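Local coordinates for E3 ubiquitin-protein ligase HERC2 (Homo sapiens, PDB 4L1M) that probably acts as an E3 ubiquitin ligase that attaches ubiquitin to target proteins, and carries RCC1-like beta-propeller domains, of which this is the first, at residues Gly213-Ala221 with Trp231-Leu239; Arg265-Leu274 with Val313-Cys323. All coordinates share one frame; numbering follows the deposited sequence.

Interaction 1. Residues Gly213-Ala221 with Trp231-Leu239; sequences GSGDAQTLA and WGDGDYGKL
Lys238 NZ reaches across to Asp216 O in a weak bond of 3.2 Å, while its firmer holds are on Asp233 and Asp235 of its own segment and on Gln269 OE1 of the next blade. It forms a salt bridge with Asp233 OD2 at 2.9 Å, using the anti lone pair of that oxygen, and a further bond to Asp235 O. The lysine chain runs extended until its last torsion, where a bend (chi4 -75°) turns the ammonium group toward these oxygens. Asp233 OD2 also takes the backbone N of Asp235 from above the carboxylate plane, an Asx turn. Asp216 OD2 comes within 4.2 Å of Asp233 OD1; the lysine, bound to Asp233 alone of the two carboxylates, may partly offset the like charges.

Alongside, the aliphatic CD of Lys238 lies 3.6 Å from the amide CD of Gln218, whose NE2 is hydrogen-bonded to Ser271 OG. Further up the hairpin, Thr219 places CB over one face of the Trp231 indole, a CH-pi contact 3.8 Å from CB to the centroid of the five-membered ring; Thr219 OG1 bonds Tyr164 OH. The backbones hold this in register: Thr219 N to Trp231 O is 2.8 Å, the reverse bond completes the antiparallel hydrogen-bonded pair, and Asp233 N donates almost straight (177°) to Ala217 O.

The whole contact belongs to one propeller blade, joining middle strands 218-223 and 228-232, with strand 207-212 flanking the first, strand 250-252 the second, and strand 261-267 packed against Gln218 and Leu220.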
loop_
_atom_site.group_PDB
_atom_site.type_symbol
_atom_site.label_atom_id
_atom_site.label_comp_id
_atom_site.label_asym_id
_atom_site.label_seq_id
_atom_site.Cartn_x
_atom_site.Cartn_y
_atom_site.Cartn_z
ATOM N N GLY A 213 5.580 -6.383 1.041
ATOM C CA GLY A 213 4.694 -7.405 1.554
ATOM C C GLY A 213 4.871 -7.710 3.033
ATOM O O GLY A 213 5.514 -6.963 3.760
ATOM N N SER A 214 4.268 -8.818 3.458
ATOM C CA SER A 214 4.232 -9.249 4.840
ATOM C C SER A 214 4.560 -10.719 4.992
ATOM O O SER A 214 4.796 -11.416 4.015
ATOM C CB SER A 214 2.863 -8.972 5.456
ATOM O OG SER A 214 1.830 -9.618 4.769
ATOM N N GLY A 215 4.604 -11.175 6.250
ATOM C CA GLY A 215 5.108 -12.515 6.600
ATOM C C GLY A 215 6.417 -12.713 5.874
ATOM O O GLY A 215 7.293 -11.847 5.934
ATOM N N ASP A 216 6.558 -13.847 5.203
ATOM C CA ASP A 216 7.725 -14.100 4.365
ATOM C C ASP A 216 7.460 -13.343 3.115
ATOM O O ASP A 216 6.670 -13.755 2.277
ATOM C CB ASP A 216 7.874 -15.606 4.107
ATOM C CG ASP A 216 8.193 -16.398 5.404
ATOM O OD1 ASP A 216 8.388 -15.783 6.472
ATOM O OD2 ASP A 216 8.243 -17.635 5.331
ATOM N N ALA A 217 8.069 -12.179 3.024
ATOM C CA ALA A 217 7.569 -11.106 2.177
ATOM C C ALA A 217 8.270 -11.030 0.856
ATOM O O ALA A 217 9.474 -11.278 0.761
ATOM C CB ALA A 217 7.748 -9.785 2.887
ATOM N N GLN A 218 7.495 -10.642 -0.142
ATOM C CA GLN A 218 7.990 -10.238 -1.439
ATOM C C GLN A 218 8.038 -8.728 -1.546
ATOM O O GLN A 218 7.391 -8.008 -0.787
ATOM C CB GLN A 218 7.079 -10.780 -2.577
ATOM C CG GLN A 218 5.830 -9.946 -2.896
ATOM C CD GLN A 218 4.647 -10.178 -1.954
ATOM O OE1 GLN A 218 4.812 -10.364 -0.773
ATOM N NE2 GLN A 218 3.441 -10.127 -2.495
ATOM N N THR A 219 8.771 -8.254 -2.542
ATOM C CA THR A 219 8.864 -6.838 -2.818
ATOM C C THR A 219 8.700 -6.679 -4.316
ATOM O O THR A 219 9.240 -7.472 -5.061
ATOM C CB THR A 219 10.230 -6.317 -2.344
ATOM O OG1 THR A 219 10.397 -6.619 -0.935
ATOM C CG2 THR A 219 10.361 -4.822 -2.588
ATOM N N LEU A 220 7.956 -5.677 -4.756
ATOM C CA LEU A 220 7.729 -5.440 -6.183
ATOM C C LEU A 220 8.115 -4.029 -6.539
ATOM O O LEU A 220 8.000 -3.126 -5.713
ATOM C CB LEU A 220 6.272 -5.626 -6.532
ATOM C CG LEU A 220 5.601 -6.919 -6.085
ATOM C CD1 LEU A 220 4.106 -6.841 -6.365
ATOM C CD2 LEU A 220 6.203 -8.111 -6.794
ATOM N N ALA A 221 8.572 -3.820 -7.767
ATOM C CA ALA A 221 8.872 -2.468 -8.203
ATOM C C ALA A 221 8.628 -2.294 -9.682
ATOM O O ALA A 221 8.579 -3.257 -10.425
ATOM C CB ALA A 221 10.312 -2.112 -7.873
ATOM N N TRP A 231 11.364 -9.537 -5.947
ATOM C CA TRP A 231 12.329 -10.276 -5.187
ATOM C C TRP A 231 11.777 -10.544 -3.776
ATOM O O TRP A 231 10.692 -10.082 -3.422
ATOM C CB TRP A 231 13.649 -9.520 -5.150
ATOM C CG TRP A 231 13.600 -8.192 -4.501
ATOM C CD1 TRP A 231 13.885 -7.918 -3.191
ATOM C CD2 TRP A 231 13.272 -6.916 -5.116
ATOM N NE1 TRP A 231 13.769 -6.546 -2.951
ATOM C CE2 TRP A 231 13.376 -5.923 -4.112
ATOM C CE3 TRP A 231 12.891 -6.524 -6.404
ATOM C CZ2 TRP A 231 13.132 -4.556 -4.370
ATOM C CZ3 TRP A 231 12.641 -5.167 -6.653
ATOM C CH2 TRP A 231 12.762 -4.206 -5.637
ATOM N N GLY A 232 12.535 -11.304 -2.993
ATOM C CA GLY A 232 12.117 -11.753 -1.663
ATOM C C GLY A 232 11.675 -13.214 -1.663
ATOM O O GLY A 232 12.183 -14.071 -2.451
ATOM N N ASP A 233 10.713 -13.512 -0.793
ATOM C CA ASP A 233 10.257 -14.893 -0.619
ATOM C C ASP A 233 9.369 -15.336 -1.774
ATOM O O ASP A 233 8.552 -14.571 -2.270
ATOM C CB ASP A 233 9.519 -15.048 0.689
ATOM C CG ASP A 233 9.201 -16.480 0.992
ATOM O OD1 ASP A 233 10.064 -17.172 1.578
ATOM O OD2 ASP A 233 8.080 -16.903 0.611
ATOM N N GLY A 234 9.534 -16.585 -2.189
ATOM C CA GLY A 234 8.889 -17.100 -3.389
ATOM C C GLY A 234 7.653 -17.947 -3.176
ATOM O O GLY A 234 6.993 -18.332 -4.142
ATOM N N ASP A 235 7.335 -18.256 -1.934
ATOM C CA ASP A 235 6.156 -19.063 -1.604
ATOM C C ASP A 235 4.902 -18.586 -2.354
ATOM O O ASP A 235 4.674 -17.387 -2.525
ATOM C CB ASP A 235 5.882 -19.032 -0.077
ATOM C CG ASP A 235 6.821 -19.939 0.730
ATOM O OD1 ASP A 235 7.632 -20.687 0.116
ATOM O OD2 ASP A 235 6.709 -19.940 1.983
ATOM N N TYR A 236 4.116 -19.563 -2.801
ATOM C CA TYR A 236 2.840 -19.350 -3.513
ATOM C C TYR A 236 3.003 -18.711 -4.885
ATOM O O TYR A 236 2.021 -18.314 -5.500
ATOM C CB TYR A 236 1.840 -18.554 -2.652
ATOM C CG TYR A 236 1.601 -19.194 -1.309
ATOM C CD1 TYR A 236 0.845 -20.344 -1.202
ATOM C CD2 TYR A 236 2.160 -18.658 -0.140
ATOM C CE1 TYR A 236 0.658 -20.968 0.037
ATOM C CE2 TYR A 236 1.969 -19.254 1.111
ATOM C CZ TYR A 236 1.224 -20.406 1.195
ATOM O OH TYR A 236 0.999 -20.994 2.392
ATOM N N GLY A 237 4.243 -18.623 -5.366
ATOM C CA GLY A 237 4.543 -18.019 -6.669
ATOM C C GLY A 237 4.290 -16.531 -6.775
ATOM O O GLY A 237 4.174 -16.000 -7.867
ATOM N N LYS A 238 4.198 -15.858 -5.634
ATOM C CA LYS A 238 3.989 -14.420 -5.604
ATOM C C LYS A 238 5.052 -13.586 -6.297
ATOM O O LYS A 238 4.813 -12.423 -6.536
ATOM C CB LYS A 238 3.803 -13.921 -4.169
ATOM C CG LYS A 238 4.972 -14.154 -3.214
ATOM C CD LYS A 238 4.552 -13.761 -1.795
ATOM C CE LYS A 238 5.663 -13.916 -0.787
ATOM N NZ LYS A 238 5.900 -15.350 -0.433
ATOM N N LEU A 239 6.211 -14.142 -6.628
ATOM C CA LEU A 239 7.236 -13.395 -7.376
ATOM C C LEU A 239 6.899 -13.322 -8.841
ATOM O O LEU A 239 7.416 -12.448 -9.546
ATOM C CB LEU A 239 8.643 -13.994 -7.218
ATOM C CG LEU A 239 9.175 -14.008 -5.792
ATOM C CD1 LEU A 239 10.540 -14.686 -5.742
ATOM C CD2 LEU A 239 9.247 -12.600 -5.186
#

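Interaction 2. Residues Arg265-Leu274 with Val313-Cys323; sequences RCGSQFSIAL and VIDVAAGSTHC. With SO4 (sulfate ion), chain F.
Ser268 N donates to Ser320 O at 2.8 Å, meeting it on a lone pair in the carbonyl plane, and so ties the two hairpin loops together. The same carbonyl oxygen lies at the edge of the Phe270 ring, near CE1. Cys323 SG also sits at that ring's edge, 3.7 Å from CZ, a sulfur-aromatic contact. At the other end Arg265 NH2 makes a salt bridge of 2.8 Å with Asp315 OD1, approached on its syn side, with guanidinium and carboxylate planes 52° apart. Ile272 CG2 meets Val316 CG1 at 4.0 Å between these polar ends, and at the salt-bridge end Leu274 CD1 lies 3.9 Å from Val313 CG1.

A second layer fixes these groups. The type II turn from Gly267 to Phe270 presents Ser268 N, and Gly267 N lies over the centre of the Phe270 ring. The long arginine chain bends at chi2 (-82°), which carries the guanidinium group along strand 313-318 to Asp315, part of a classic beta bulge with Ile314. Ser268 OG is 3.0 Å from sulfate O4; Lys285 and Arg290 also bind this ion, probably a crystallisation component.

Two neighbouring propeller blades meet here, each through its first two strands: 261-267 and 270-275 face 313-318 and 322-327. Strand 280-284, third in the first of these blades, touches Ile272 and Val313, while beyond the second blade Asp315 and Ala317 lean on strand 365-370.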
loop_
_atom_site.group_PDB
_atom_site.type_symbol
_atom_site.label_atom_id
_atom_site.label_comp_id
_atom_site.label_asym_id
_atom_site.label_seq_id
_atom_site.Cartn_x
_atom_site.Cartn_y
_atom_site.Cartn_z
ATOM N N ARG A 265 1.031 -3.481 -6.108
ATOM C CA ARG A 265 0.576 -3.585 -4.733
ATOM C C ARG A 265 0.836 -4.997 -4.251
ATOM O O ARG A 265 0.906 -5.917 -5.054
ATOM C CB ARG A 265 -0.912 -3.264 -4.617
ATOM C CG ARG A 265 -1.333 -1.908 -5.175
ATOM C CD ARG A 265 -1.108 -0.765 -4.214
ATOM N NE ARG A 265 -1.597 0.465 -4.844
ATOM C CZ ARG A 265 -1.381 1.698 -4.387
ATOM N NH1 ARG A 265 -0.697 1.916 -3.259
ATOM N NH2 ARG A 265 -1.882 2.726 -5.045
ATOM N N CYS A 266 0.988 -5.137 -2.935
ATOM C CA CYS A 266 1.135 -6.415 -2.274
ATOM C C CYS A 266 0.031 -6.562 -1.222
ATOM O O CYS A 266 -0.183 -5.670 -0.429
ATOM C CB CYS A 266 2.474 -6.472 -1.557
ATOM S SG CYS A 266 3.877 -6.557 -2.669
ATOM N N GLY A 267 -0.677 -7.679 -1.232
ATOM C CA GLY A 267 -1.504 -8.060 -0.092
ATOM C C GLY A 267 -0.761 -9.185 0.555
ATOM O O GLY A 267 0.390 -9.428 0.211
ATOM N N SER A 268 -1.406 -9.912 1.454
ATOM C CA SER A 268 -0.723 -10.997 2.177
ATOM C C SER A 268 -0.455 -12.170 1.256
ATOM O O SER A 268 -1.371 -12.856 0.835
ATOM C CB SER A 268 -1.544 -11.456 3.388
ATOM O OG SER A 268 -0.852 -12.466 4.097
ATOM N N GLN A 269 0.810 -12.337 0.899
ATOM C CA GLN A 269 1.278 -13.440 0.059
ATOM C C GLN A 269 0.749 -13.406 -1.363
ATOM O O GLN A 269 0.724 -14.444 -2.033
ATOM C CB GLN A 269 0.978 -14.795 0.729
ATOM C CG GLN A 269 1.615 -14.961 2.132
ATOM C CD GLN A 269 3.137 -15.003 2.075
ATOM O OE1 GLN A 269 3.688 -15.869 1.437
ATOM N NE2 GLN A 269 3.804 -14.050 2.681
ATOM N N PHE A 270 0.345 -12.229 -1.841
ATOM C CA PHE A 270 -0.050 -12.062 -3.245
ATOM C C PHE A 270 0.290 -10.677 -3.765
ATOM O O PHE A 270 0.548 -9.763 -3.000
ATOM C CB PHE A 270 -1.535 -12.390 -3.483
ATOM C CG PHE A 270 -2.502 -11.325 -3.025
ATOM C CD1 PHE A 270 -2.895 -11.254 -1.716
ATOM C CD2 PHE A 270 -3.067 -10.450 -3.922
ATOM C CE1 PHE A 270 -3.830 -10.299 -1.297
ATOM C CE2 PHE A 270 -3.996 -9.494 -3.512
ATOM C CZ PHE A 270 -4.366 -9.415 -2.194
ATOM N N SER A 271 0.274 -10.558 -5.077
ATOM C CA SER A 271 0.805 -9.418 -5.752
ATOM C C SER A 271 -0.175 -8.929 -6.807
ATOM O O SER A 271 -0.968 -9.696 -7.339
ATOM C CB SER A 271 2.103 -9.829 -6.423
ATOM O OG SER A 271 3.024 -10.316 -5.460
ATOM N N ILE A 272 -0.091 -7.639 -7.104
ATOM C CA ILE A 272 -0.981 -6.953 -8.018
ATOM C C ILE A 272 -0.160 -6.032 -8.931
ATOM O O ILE A 272 0.761 -5.359 -8.476
ATOM C CB ILE A 272 -1.921 -6.046 -7.213
ATOM C CG1 ILE A 272 -2.875 -6.863 -6.347
ATOM C CG2 ILE A 272 -2.696 -5.101 -8.137
ATOM C CD1 ILE A 272 -4.015 -7.456 -7.146
ATOM N N ALA A 273 -0.536 -5.953 -10.197
ATOM C CA ALA A 273 0.001 -4.948 -11.088
ATOM C C ALA A 273 -1.126 -4.290 -11.854
ATOM O O ALA A 273 -2.114 -4.937 -12.199
ATOM C CB ALA A 273 0.953 -5.583 -12.058
ATOM N N LEU A 274 -0.940 -3.016 -12.168
ATOM C CA LEU A 274 -1.943 -2.219 -12.818
ATOM C C LEU A 274 -1.313 -1.540 -14.024
ATOM O O LEU A 274 -0.277 -0.917 -13.893
ATOM C CB LEU A 274 -2.422 -1.170 -11.815
ATOM C CG LEU A 274 -3.353 -0.090 -12.327
ATOM C CD1 LEU A 274 -4.618 -0.704 -12.900
ATOM C CD2 LEU A 274 -3.667 0.854 -11.199
ATOM N N VAL A 313 -9.340 0.699 -14.813
ATOM C CA VAL A 313 -9.013 0.852 -13.404
ATOM C C VAL A 313 -7.898 1.874 -13.230
ATOM O O VAL A 313 -6.886 1.822 -13.942
ATOM C CB VAL A 313 -8.574 -0.487 -12.807
ATOM C CG1 VAL A 313 -8.151 -0.316 -11.365
ATOM C CG2 VAL A 313 -9.696 -1.492 -12.922
ATOM N N ILE A 314 -8.090 2.807 -12.297
ATOM C CA ILE A 314 -7.091 3.861 -12.048
ATOM C C ILE A 314 -6.371 3.707 -10.720
ATOM O O ILE A 314 -5.345 4.329 -10.519
ATOM C CB ILE A 314 -7.687 5.293 -12.172
ATOM C CG1 ILE A 314 -8.675 5.614 -11.029
ATOM C CG2 ILE A 314 -8.332 5.471 -13.547
ATOM C CD1 ILE A 314 -9.200 7.028 -11.073
ATOM N N ASP A 315 -6.907 2.903 -9.812
ATOM C CA ASP A 315 -6.174 2.536 -8.600
ATOM C C ASP A 315 -6.708 1.230 -8.010
ATOM O O ASP A 315 -7.871 0.860 -8.203
ATOM C CB ASP A 315 -6.249 3.657 -7.532
ATOM C CG ASP A 315 -5.290 3.419 -6.322
ATOM O OD1 ASP A 315 -4.256 2.735 -6.442
ATOM O OD2 ASP A 315 -5.585 3.917 -5.235
ATOM N N VAL A 316 -5.829 0.531 -7.317
ATOM C CA VAL A 316 -6.167 -0.683 -6.600
ATOM C C VAL A 316 -5.592 -0.557 -5.211
ATOM O O VAL A 316 -4.489 -0.090 -5.048
ATOM C CB VAL A 316 -5.542 -1.942 -7.258
ATOM C CG1 VAL A 316 -5.697 -3.151 -6.341
ATOM C CG2 VAL A 316 -6.191 -2.216 -8.604
ATOM N N ALA A 317 -6.355 -0.986 -4.214
ATOM C CA ALA A 317 -5.907 -0.959 -2.819
ATOM C C ALA A 317 -6.037 -2.381 -2.287
ATOM O O ALA A 317 -7.109 -2.961 -2.327
ATOM C CB ALA A 317 -6.746 0.002 -2.023
ATOM N N ALA A 318 -4.922 -2.938 -1.843
ATOM C CA ALA A 318 -4.868 -4.313 -1.377
ATOM C C ALA A 318 -4.762 -4.310 0.121
ATOM O O ALA A 318 -3.809 -3.803 0.645
ATOM C CB ALA A 318 -3.663 -5.019 -1.977
ATOM N N GLY A 319 -5.769 -4.847 0.801
ATOM C CA GLY A 319 -5.706 -5.101 2.233
ATOM C C GLY A 319 -4.966 -6.405 2.422
ATOM O O GLY A 319 -4.273 -6.841 1.520
ATOM N N SER A 320 -5.103 -7.044 3.576
ATOM C CA SER A 320 -4.424 -8.330 3.808
ATOM C C SER A 320 -4.944 -9.407 2.863
ATOM O O SER A 320 -4.170 -9.998 2.105
ATOM C CB SER A 320 -4.616 -8.770 5.237
ATOM O OG SER A 320 -4.025 -7.818 6.091
ATOM N N THR A 321 -6.253 -9.640 2.885
ATOM C CA THR A 321 -6.869 -10.666 2.066
ATOM C C THR A 321 -8.086 -10.179 1.250
ATOM O O THR A 321 -8.895 -10.991 0.822
ATOM C CB THR A 321 -7.277 -11.863 2.935
ATOM O OG1 THR A 321 -8.219 -11.446 3.911
ATOM C CG2 THR A 321 -6.068 -12.453 3.641
ATOM N N HIS A 322 -8.202 -8.862 1.038
ATOM C CA HIS A 322 -9.257 -8.293 0.193
ATOM C C HIS A 322 -8.736 -7.061 -0.526
ATOM O O HIS A 322 -7.712 -6.520 -0.139
ATOM C CB HIS A 322 -10.500 -7.956 0.999
ATOM C CG HIS A 322 -10.431 -6.653 1.733
ATOM N ND1 HIS A 322 -9.729 -6.496 2.904
ATOM C CD2 HIS A 322 -11.028 -5.460 1.496
ATOM C CE1 HIS A 322 -9.872 -5.263 3.348
ATOM N NE2 HIS A 322 -10.662 -4.613 2.515
ATOM N N CYS A 323 -9.415 -6.651 -1.592
ATOM C CA CYS A 323 -8.965 -5.528 -2.408
ATOM C C CYS A 323 -10.112 -4.666 -2.836
ATOM O O CYS A 323 -11.237 -5.130 -2.901
ATOM C CB CYS A 323 -8.317 -6.013 -3.692
ATOM S SG CYS A 323 -6.826 -6.959 -3.479
HETATM S S SO4 F . -2.699 -15.519 5.220
HETATM O O1 SO4 F . -3.317 -14.192 5.262
HETATM O O2 SO4 F . -2.360 -15.896 6.615
HETATM O O3 SO4 F . -3.593 -16.550 4.652
HETATM O O4 SO4 F . -1.518 -15.431 4.332
#

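How the interactions relate
Interaction 1 lies within one blade of the seven-bladed propeller, whereas interaction 2 joins the following blade to the one after it; their centres are 13 Å apart. Gln269, at the tip of the hairpin in 265-274, connects them with both ends of its amide: NE2 probably bonds Asp216 O at 2.9 Å, and OE1 probably bonds Lys238 NZ at 2.9 Å. The polar cluster of interaction 1 thus grips the same tight turn whose Ser268 reaches the blade beyond. Ser271 OG strengthens the join by also bonding Lys238 O. The sulfate sits beside Ser268 on this turn; through Gln269 and Ser271 on one side and Ser268 on the other, the 265-274 hairpin connects three consecutive blades.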